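Local coordinates for uncharacterized DUF364 family protein (Pyrococcus horikoshii, PDB 3NPG) that is of unknown function but belongs to the DUF364 family of putative heavy-metal chelation proteins, with a probable Rossmann-like domain, at residues A[219-224]-A[241-246]; A[32-37]-A[225-230]. One frame throughout, in Å; residues are numbered along the deposited sequence.

Interaction 1 (A[219-224]-A[241-246])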
ATOM      1  N   LYS A 219     -21.398  20.126 -11.930  1.00 28.39           N
ATOM      2  CA  LYS A 219     -22.548  19.547 -12.612  1.00 26.99           C
ATOM      3  C   LYS A 219     -22.196  19.223 -14.053  1.00 29.45           C
ATOM      4  O   LYS A 219     -21.646  20.069 -14.757  1.00 28.31           O
ATOM      5  CB  LYS A 219     -23.763  20.496 -12.547  1.00 29.21           C
ATOM      6  CG  LYS A 219     -25.034  19.902 -13.161  1.00 33.66           C
ATOM      7  CD  LYS A 219     -26.208  20.841 -13.053  1.00 41.67           C
ATOM      8  CE  LYS A 219     -27.451  20.238 -13.649  1.00 50.41           C
ATOM      9  NZ  LYS A 219     -28.607  21.165 -13.561  1.00 60.08           N
ATOM     10  N   VAL A 220     -22.526  17.999 -14.499  1.00 26.09           N
ATOM     11  CA  VAL A 220     -22.265  17.556 -15.869  1.00 26.25           C
ATOM     12  C   VAL A 220     -23.142  18.334 -16.870  1.00 30.72           C
ATOM     13  O   VAL A 220     -24.370  18.294 -16.776  1.00 30.10           O
ATOM     14  CB  VAL A 220     -22.447  16.024 -16.014  1.00 30.07           C
ATOM     15  CG1 VAL A 220     -22.149  15.575 -17.434  1.00 30.52           C
ATOM     16  CG2 VAL A 220     -21.574  15.269 -15.015  1.00 29.50           C
ATOM     17  N   THR A 221     -22.502  19.059 -17.811  1.00 28.02           N
ATOM     18  CA  THR A 221     -23.215  19.847 -18.827  1.00 28.65           C
ATOM     19  C   THR A 221     -23.529  19.011 -20.071  1.00 32.81           C
ATOM     20  O   THR A 221     -24.557  19.223 -20.705  1.00 32.94           O
ATOM     21  CB  THR A 221     -22.442  21.138 -19.162  1.00 36.87           C
ATOM     22  OG1 THR A 221     -21.091  20.811 -19.507  1.00 37.61           O
ATOM     23  CG2 THR A 221     -22.457  22.133 -18.023  1.00 33.75           C
ATOM     24  N   ASN A 222     -22.636  18.059 -20.419  1.00 29.13           N
ATOM     25  CA  ASN A 222     -22.842  17.140 -21.542  1.00 29.01           C
ATOM     26  C   ASN A 222     -22.672  15.708 -21.042  1.00 32.15           C
ATOM     27  O   ASN A 222     -21.546  15.253 -20.831  1.00 31.22           O
ATOM     28  CB  ASN A 222     -21.854  17.442 -22.690  1.00 30.00           C
ATOM     29  CG  ASN A 222     -22.209  16.781 -24.013  1.00 45.15           C
ATOM     30  OD1 ASN A 222     -22.562  15.594 -24.083  1.00 37.39           O
ATOM     31  ND2 ASN A 222     -22.053  17.520 -25.094  1.00 35.65           N
ATOM     32  N   ILE A 223     -23.796  15.024 -20.782  1.00 28.95           N
ATOM     33  CA  ILE A 223     -23.804  13.659 -20.233  1.00 28.39           C
ATOM     34  C   ILE A 223     -23.095  12.651 -21.161  1.00 33.26           C
ATOM     35  O   ILE A 223     -22.293  11.844 -20.686  1.00 32.49           O
ATOM     36  CB  ILE A 223     -25.259  13.209 -19.895  1.00 31.16           C
ATOM     37  CG1 ILE A 223     -26.015  14.277 -19.032  1.00 31.26           C
ATOM     38  CG2 ILE A 223     -25.282  11.817 -19.260  1.00 31.14           C
ATOM     39  CD1 ILE A 223     -25.625  14.372 -17.549  1.00 37.36           C
ATOM     40  N   GLU A 224     -23.395  12.699 -22.477  1.00 31.02           N
ATOM     41  CA  GLU A 224     -22.820  11.764 -23.451  1.00 31.70           C
ATOM     42  C   GLU A 224     -21.296  11.873 -23.540  1.00 35.56           C
ATOM     43  O   GLU A 224     -20.608  10.852 -23.480  1.00 34.88           O
ATOM     44  CB  GLU A 224     -23.465  11.946 -24.839  1.00 34.00           C
ATOM     45  CG  GLU A 224     -24.910  11.470 -24.908  1.00 47.88           C
ATOM     46  CD  GLU A 224     -25.113   9.984 -24.665  1.00 77.89           C
ATOM     47  OE1 GLU A 224     -24.310   9.176 -25.189  1.00 77.27           O
ATOM     48  OE2 GLU A 224     -26.090   9.626 -23.968  1.00 75.41           O
ATOM     49  N   GLU A 241     -16.291  18.531 -19.263  1.00 31.79           N
ATOM     50  CA  GLU A 241     -17.696  18.417 -19.679  1.00 30.98           C
ATOM     51  C   GLU A 241     -18.631  18.770 -18.514  1.00 34.54           C
ATOM     52  O   GLU A 241     -19.814  18.416 -18.534  1.00 34.22           O
ATOM     53  CB  GLU A 241     -17.994  16.996 -20.205  1.00 32.06           C
ATOM     54  CG  GLU A 241     -17.185  16.611 -21.436  1.00 39.33           C
ATOM     55  CD  GLU A 241     -17.448  17.434 -22.685  1.00 51.70           C
ATOM     56  OE1 GLU A 241     -18.522  18.075 -22.768  1.00 38.69           O
ATOM     57  OE2 GLU A 241     -16.617  17.368 -23.618  1.00 45.84           O
ATOM     58  N   SER A 242     -18.099  19.490 -17.511  1.00 30.63           N
ATOM     59  CA  SER A 242     -18.852  19.872 -16.326  1.00 29.96           C
ATOM     60  C   SER A 242     -18.580  21.322 -15.948  1.00 33.81           C
ATOM     61  O   SER A 242     -17.628  21.923 -16.451  1.00 34.37           O
ATOM     62  CB  SER A 242     -18.494  18.959 -15.155  1.00 33.51           C
ATOM     63  OG  SER A 242     -18.791  17.604 -15.445  1.00 45.11           O
ATOM     64  N   ILE A 243     -19.411  21.887 -15.050  1.00 29.45           N
ATOM     65  CA  ILE A 243     -19.206  23.235 -14.522  1.00 28.73           C
ATOM     66  C   ILE A 243     -19.038  23.196 -13.011  1.00 31.36           C
ATOM     67  O   ILE A 243     -19.883  22.637 -12.312  1.00 31.25           O
ATOM     68  CB  ILE A 243     -20.314  24.237 -14.974  1.00 32.02           C
ATOM     69  CG1 ILE A 243     -21.733  23.661 -14.761  1.00 31.90           C
ATOM     70  CG2 ILE A 243     -20.100  24.676 -16.420  1.00 33.59           C
ATOM     71  CD1 ILE A 243     -22.475  24.270 -13.633  1.00 34.72           C
ATOM     72  N   LYS A 244     -17.916  23.730 -12.510  1.00 26.57           N
ATOM     73  CA  LYS A 244     -17.629  23.757 -11.078  1.00 25.47           C
ATOM     74  C   LYS A 244     -18.513  24.777 -10.364  1.00 28.25           C
ATOM     75  O   LYS A 244     -18.793  25.836 -10.913  1.00 28.70           O
ATOM     76  CB  LYS A 244     -16.146  24.065 -10.832  1.00 28.50           C
ATOM     77  CG  LYS A 244     -15.213  22.908 -11.179  1.00 48.08           C
ATOM     78  CD  LYS A 244     -13.750  23.285 -10.971  1.00 60.02           C
ATOM     79  CE  LYS A 244     -12.821  22.161 -11.351  1.00 72.09           C
ATOM     80  NZ  LYS A 244     -11.395  22.569 -11.263  1.00 81.76           N
ATOM     81  N   TYR A 245     -18.950  24.461  -9.134  1.00 23.59           N
ATOM     82  CA  TYR A 245     -19.789  25.366  -8.347  1.00 22.99           C
ATOM     83  C   TYR A 245     -19.495  25.253  -6.865  1.00 25.76           C
ATOM     84  O   TYR A 245     -19.065  24.201  -6.397  1.00 24.06           O
ATOM     85  CB  TYR A 245     -21.305  25.112  -8.617  1.00 23.79           C
ATOM     86  CG  TYR A 245     -21.799  23.744  -8.177  1.00 24.43           C
ATOM     87  CD1 TYR A 245     -22.197  23.511  -6.862  1.00 26.06           C
ATOM     88  CD2 TYR A 245     -21.947  22.708  -9.093  1.00 24.90           C
ATOM     89  CE1 TYR A 245     -22.650  22.258  -6.454  1.00 25.88           C
ATOM     90  CE2 TYR A 245     -22.421  21.456  -8.702  1.00 25.50           C
ATOM     91  CZ  TYR A 245     -22.756  21.231  -7.377  1.00 32.95           C
ATOM     92  OH  TYR A 245     -23.226  19.998  -6.992  1.00 34.07           O
ATOM     93  N   VAL A 246     -19.770  26.329  -6.117  1.00 23.30           N
ATOM     94  CA  VAL A 246     -19.695  26.346  -4.663  1.00 23.23           C
ATOM     95  C   VAL A 246     -21.058  26.790  -4.135  1.00 28.67           C
ATOM     96  O   VAL A 246     -21.505  27.895  -4.451  1.00 29.20           O
ATOM     97  CB  VAL A 246     -18.553  27.264  -4.137  1.00 27.24           C
ATOM     98  CG1 VAL A 246     -18.588  27.357  -2.611  1.00 27.00           C
ATOM     99  CG2 VAL A 246     -17.186  26.778  -4.617  1.00 26.61           C
TER

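Interaction 2 (A[32-37]-A[225-230]). With ACT (acetate ion), chain E.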
ATOM      1  N   TYR A  32     -13.914   7.253 -11.376  1.00 26.08           N
ATOM      2  CA  TYR A  32     -15.189   7.470 -10.711  1.00 25.34           C
ATOM      3  C   TYR A  32     -16.213   6.412 -11.013  1.00 30.72           C
ATOM      4  O   TYR A  32     -16.304   5.928 -12.150  1.00 31.04           O
ATOM      5  CB  TYR A  32     -15.748   8.858 -11.063  1.00 25.87           C
ATOM      6  CG  TYR A  32     -15.059   9.978 -10.326  1.00 27.63           C
ATOM      7  CD1 TYR A  32     -13.875  10.526 -10.801  1.00 29.65           C
ATOM      8  CD2 TYR A  32     -15.572  10.471  -9.130  1.00 28.41           C
ATOM      9  CE1 TYR A  32     -13.199  11.513 -10.089  1.00 30.30           C
ATOM     10  CE2 TYR A  32     -14.919  11.474  -8.422  1.00 29.33           C
ATOM     11  CZ  TYR A  32     -13.729  11.992  -8.904  1.00 37.43           C
ATOM     12  OH  TYR A  32     -13.074  12.973  -8.207  1.00 40.05           O
ATOM     13  N   THR A  33     -17.014   6.061  -9.992  1.00 26.80           N
ATOM     14  CA  THR A  33     -18.199   5.233 -10.139  1.00 26.23           C
ATOM     15  C   THR A  33     -19.323   6.174 -10.526  1.00 29.29           C
ATOM     16  O   THR A  33     -19.413   7.274  -9.973  1.00 29.41           O
ATOM     17  CB  THR A  33     -18.508   4.506  -8.813  1.00 31.65           C
ATOM     18  OG1 THR A  33     -17.454   3.589  -8.526  1.00 30.65           O
ATOM     19  CG2 THR A  33     -19.838   3.773  -8.838  1.00 29.07           C
ATOM     20  N   TRP A  34     -20.118   5.807 -11.528  1.00 24.31           N
ATOM     21  CA  TRP A  34     -21.183   6.686 -11.989  1.00 22.80           C
ATOM     22  C   TRP A  34     -22.526   5.998 -12.077  1.00 25.28           C
ATOM     23  O   TRP A  34     -22.593   4.785 -12.268  1.00 25.36           O
ATOM     24  CB  TRP A  34     -20.815   7.348 -13.325  1.00 21.15           C
ATOM     25  CG  TRP A  34     -20.480   6.380 -14.413  1.00 22.03           C
ATOM     26  CD1 TRP A  34     -19.240   5.933 -14.761  1.00 24.98           C
ATOM     27  CD2 TRP A  34     -21.398   5.771 -15.325  1.00 22.24           C
ATOM     28  NE1 TRP A  34     -19.329   5.078 -15.833  1.00 25.04           N
ATOM     29  CE2 TRP A  34     -20.643   4.969 -16.209  1.00 26.43           C
ATOM     30  CE3 TRP A  34     -22.796   5.820 -15.483  1.00 23.30           C
ATOM     31  CZ2 TRP A  34     -21.237   4.213 -17.224  1.00 25.78           C
ATOM     32  CZ3 TRP A  34     -23.379   5.070 -16.487  1.00 24.98           C
ATOM     33  CH2 TRP A  34     -22.604   4.273 -17.339  1.00 25.95           C
ATOM     34  N   VAL A  35     -23.602   6.777 -11.925  1.00 20.78           N
ATOM     35  CA  VAL A  35     -24.974   6.294 -12.040  1.00 20.33           C
ATOM     36  C   VAL A  35     -25.756   7.261 -12.920  1.00 25.07           C
ATOM     37  O   VAL A  35     -25.815   8.459 -12.620  1.00 24.35           O
ATOM     38  CB  VAL A  35     -25.644   6.105 -10.640  1.00 23.14           C
ATOM     39  CG1 VAL A  35     -27.153   5.956 -10.766  1.00 22.79           C
ATOM     40  CG2 VAL A  35     -25.041   4.912  -9.893  1.00 22.99           C
ATOM     41  N   LEU A  36     -26.288   6.762 -14.044  1.00 22.26           N
ATOM     42  CA  LEU A  36     -27.080   7.571 -14.966  1.00 22.26           C
ATOM     43  C   LEU A  36     -28.578   7.359 -14.694  1.00 27.50           C
ATOM     44  O   LEU A  36     -29.039   6.215 -14.637  1.00 28.10           O
ATOM     45  CB  LEU A  36     -26.731   7.205 -16.425  1.00 22.42           C
ATOM     46  CG  LEU A  36     -27.378   8.060 -17.521  1.00 27.04           C
ATOM     47  CD1 LEU A  36     -27.018   9.535 -17.361  1.00 26.46           C
ATOM     48  CD2 LEU A  36     -26.979   7.562 -18.903  1.00 28.79           C
ATOM     49  N   VAL A  37     -29.320   8.455 -14.447  1.00 23.95           N
ATOM     50  CA  VAL A  37     -30.762   8.374 -14.164  1.00 24.28           C
ATOM     51  C   VAL A  37     -31.576   9.182 -15.172  1.00 29.32           C
ATOM     52  O   VAL A  37     -31.022  10.040 -15.858  1.00 28.94           O
ATOM     53  CB  VAL A  37     -31.109   8.766 -12.694  1.00 27.95           C
ATOM     54  CG1 VAL A  37     -30.436   7.826 -11.701  1.00 27.40           C
ATOM     55  CG2 VAL A  37     -30.745  10.227 -12.404  1.00 27.52           C
ATOM     56  N   LYS A 225     -20.767  13.109 -23.663  1.00 32.32           N
ATOM     57  CA  LYS A 225     -19.320  13.339 -23.766  1.00 32.01           C
ATOM     58  C   LYS A 225     -18.590  12.997 -22.456  1.00 34.56           C
ATOM     59  O   LYS A 225     -17.484  12.452 -22.497  1.00 35.40           O
ATOM     60  CB  LYS A 225     -19.022  14.781 -24.196  1.00 34.52           C
ATOM     61  CG  LYS A 225     -19.371  15.074 -25.648  1.00 47.82           C
ATOM     62  CD  LYS A 225     -18.716  16.363 -26.126  1.00 58.95           C
ATOM     63  CE  LYS A 225     -19.067  16.684 -27.556  1.00 71.24           C
ATOM     64  NZ  LYS A 225     -18.299  17.854 -28.059  1.00 79.98           N
ATOM     65  N   ALA A 226     -19.226  13.292 -21.295  1.00 28.65           N
ATOM     66  CA  ALA A 226     -18.656  12.994 -19.977  1.00 26.92           C
ATOM     67  C   ALA A 226     -18.613  11.480 -19.706  1.00 29.87           C
ATOM     68  O   ALA A 226     -17.649  10.999 -19.119  1.00 30.12           O
ATOM     69  CB  ALA A 226     -19.444  13.699 -18.891  1.00 26.93           C
ATOM     70  N   LEU A 227     -19.650  10.725 -20.163  1.00 24.97           N
ATOM     71  CA  LEU A 227     -19.693   9.257 -20.023  1.00 24.19           C
ATOM     72  C   LEU A 227     -18.585   8.594 -20.821  1.00 27.54           C
ATOM     73  O   LEU A 227     -17.991   7.623 -20.357  1.00 27.13           O
ATOM     74  CB  LEU A 227     -21.058   8.701 -20.465  1.00 24.43           C
ATOM     75  CG  LEU A 227     -22.158   8.716 -19.413  1.00 28.14           C
ATOM     76  CD1 LEU A 227     -23.472   8.300 -20.009  1.00 28.63           C
ATOM     77  CD2 LEU A 227     -21.807   7.822 -18.248  1.00 27.95           C
ATOM     78  N   VAL A 228     -18.291   9.129 -22.019  1.00 24.44           N
ATOM     79  CA  VAL A 228     -17.206   8.633 -22.865  1.00 25.01           C
ATOM     80  C   VAL A 228     -15.873   8.749 -22.126  1.00 30.66           C
ATOM     81  O   VAL A 228     -15.111   7.787 -22.082  1.00 31.24           O
ATOM     82  CB  VAL A 228     -17.183   9.367 -24.241  1.00 29.24           C
ATOM     83  CG1 VAL A 228     -15.869   9.124 -24.981  1.00 29.71           C
ATOM     84  CG2 VAL A 228     -18.371   8.949 -25.102  1.00 29.27           C
ATOM     85  N   LYS A 229     -15.632   9.897 -21.475  1.00 27.73           N
ATOM     86  CA  LYS A 229     -14.396  10.124 -20.727  1.00 27.11           C
ATOM     87  C   LYS A 229     -14.353   9.308 -19.435  1.00 29.25           C
ATOM     88  O   LYS A 229     -13.298   8.776 -19.093  1.00 29.40           O
ATOM     89  CB  LYS A 229     -14.190  11.625 -20.447  1.00 29.28           C
ATOM     90  CG  LYS A 229     -14.139  12.496 -21.721  1.00 33.14           C
ATOM     91  CD  LYS A 229     -12.841  12.304 -22.514  1.00 36.60           C
ATOM     92  CE  LYS A 229     -12.786  13.214 -23.715  1.00 45.49           C
ATOM     93  NZ  LYS A 229     -11.603  12.931 -24.568  1.00 56.85           N
ATOM     94  N   LEU A 230     -15.512   9.167 -18.732  1.00 24.32           N
ATOM     95  CA  LEU A 230     -15.578   8.355 -17.497  1.00 23.05           C
ATOM     96  C   LEU A 230     -15.251   6.898 -17.803  1.00 26.67           C
ATOM     97  O   LEU A 230     -14.502   6.259 -17.056  1.00 26.37           O
ATOM     98  CB  LEU A 230     -16.970   8.448 -16.835  1.00 22.33           C
ATOM     99  CG  LEU A 230     -17.258   9.700 -16.004  1.00 25.39           C
ATOM    100  CD1 LEU A 230     -18.698   9.749 -15.609  1.00 24.80           C
ATOM    101  CD2 LEU A 230     -16.387   9.754 -14.761  1.00 26.28           C
TER
HETATM  102  C   ACT E 251     -13.898  13.518  -4.881  1.00 39.69           C
HETATM  103  O   ACT E 251     -14.540  13.320  -3.899  1.00 39.43           O
HETATM  104  OXT ACT E 251     -14.239  13.003  -5.888  1.00 38.80           O
HETATM  105  CH3 ACT E 251     -12.651  14.400  -4.830  1.00 39.70           C

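Interaction 1 (A[219-224]-A[241-246])
Lys219 and Ile243 face each other as an antiparallel hydrogen-bonded pair. Lys219 N gives its hydrogen to Ile243 O at 3.0 Å, and Ile243 N returns one to Lys219 O at 2.9 Å. Val220 and Ser242 follow as a non-hydrogen-bonded pair, where Ser242 OG lies 3.7 Å from Val220 CG2. The ladder ends on one carbonyl: Glu241 O takes the N-H of Thr221 at 2.9 Å, and weaker bonds reach it from Thr221 OG1 and Asn222 N. One firm and two weak donors thus gather on a single oxygen where the chain of 219-224 leaves the sheet. A chi1 of 53° sets Thr221 OG1 between its own backbone N and carbonyl carbon, within reach of Glu241 O, and leaves CG2 beside the backbone N, where it meets Ile243 CG1 at 3.7 Å, the two side chains crossing at about a right angle. The ring of Tyr245 presents its edge to the strand, CE2 3.6 Å from Lys219 N. Asn222 runs beside Glu241, its CB 3.4 Å from Glu241 OE1. Asn222 is the N-cap residue of helix 223-232, and its OD1 accepts the N-H of Lys225. Ser242 OG is hydrogen-bonded to Phe238 O. The contact pairs strand 214-220 with antiparallel strand 242-248, the last of the mixed sheet within this chain, while Val220 and Glu241 pack on Ala226 of helix 223-232.

Interaction 2 (A[32-37]-A[225-230])
Strand 32-37 and helix 225-230 pack Trp34, Leu36 and Tyr32 against Leu227 and Leu230, their axes 10.3 Å apart at closest approach and their N-to-C directions 144° apart. No hydrogen bond joins the segments, and all five residues are buried. Leu227 divides its branches: CD2 sits over the face of the six-membered ring of Trp34, 3.4 Å from the centroid and 5° off the normal, a CH-pi contact, while CD1 touches Leu36 CD2 at 3.8 Å. Leu230 CD1 approaches the indole obliquely and meets Trp34 CB at 3.9 Å, and its other methyl, CD2, lies 3.9 Å from Tyr32 CB. Beyond that CB the tyrosine leads away from the helix, and its OH donates to OXT of an acetate ion at 2.6 Å; the acetate, probably from the crystallisation liquor, is also hydrogen-bonded to Thr199 OG1. An alanine in place of Trp34, keeping only CB, takes away the aromatic face under Leu227 CD2 and would probably open a gap between strand and helix. Strand 32-38 is the middle one of an antiparallel three-stranded sheet, flanked by 22-27 and 43-49; helix 223-232 covers one side, and Thr33, Val35 and Val37 meet helix 79-96.

How the interactions relate
Helix 223-232 is common to both contacts, whose centres lie 11 Å apart on the same side of the chain's centre. Along the sequence their segments alternate: 32-37 comes first, then 219-224, 225-230 and finally 241-246. The two also touch directly, Ile223 CG2 packing on Leu36 CD1 and Glu241 OE2 lying 3.4 Å from Lys225 CD. Interaction 1 belongs to the seven-stranded mixed sheet of the C-terminal family region, whereas interaction 2 brings the N-terminal three-stranded sheet against that region's helix. As a worked example of how separate sheets are joined, one helix follows strand 214-220 of the larger sheet and lies on the smaller, coupling the two family regions.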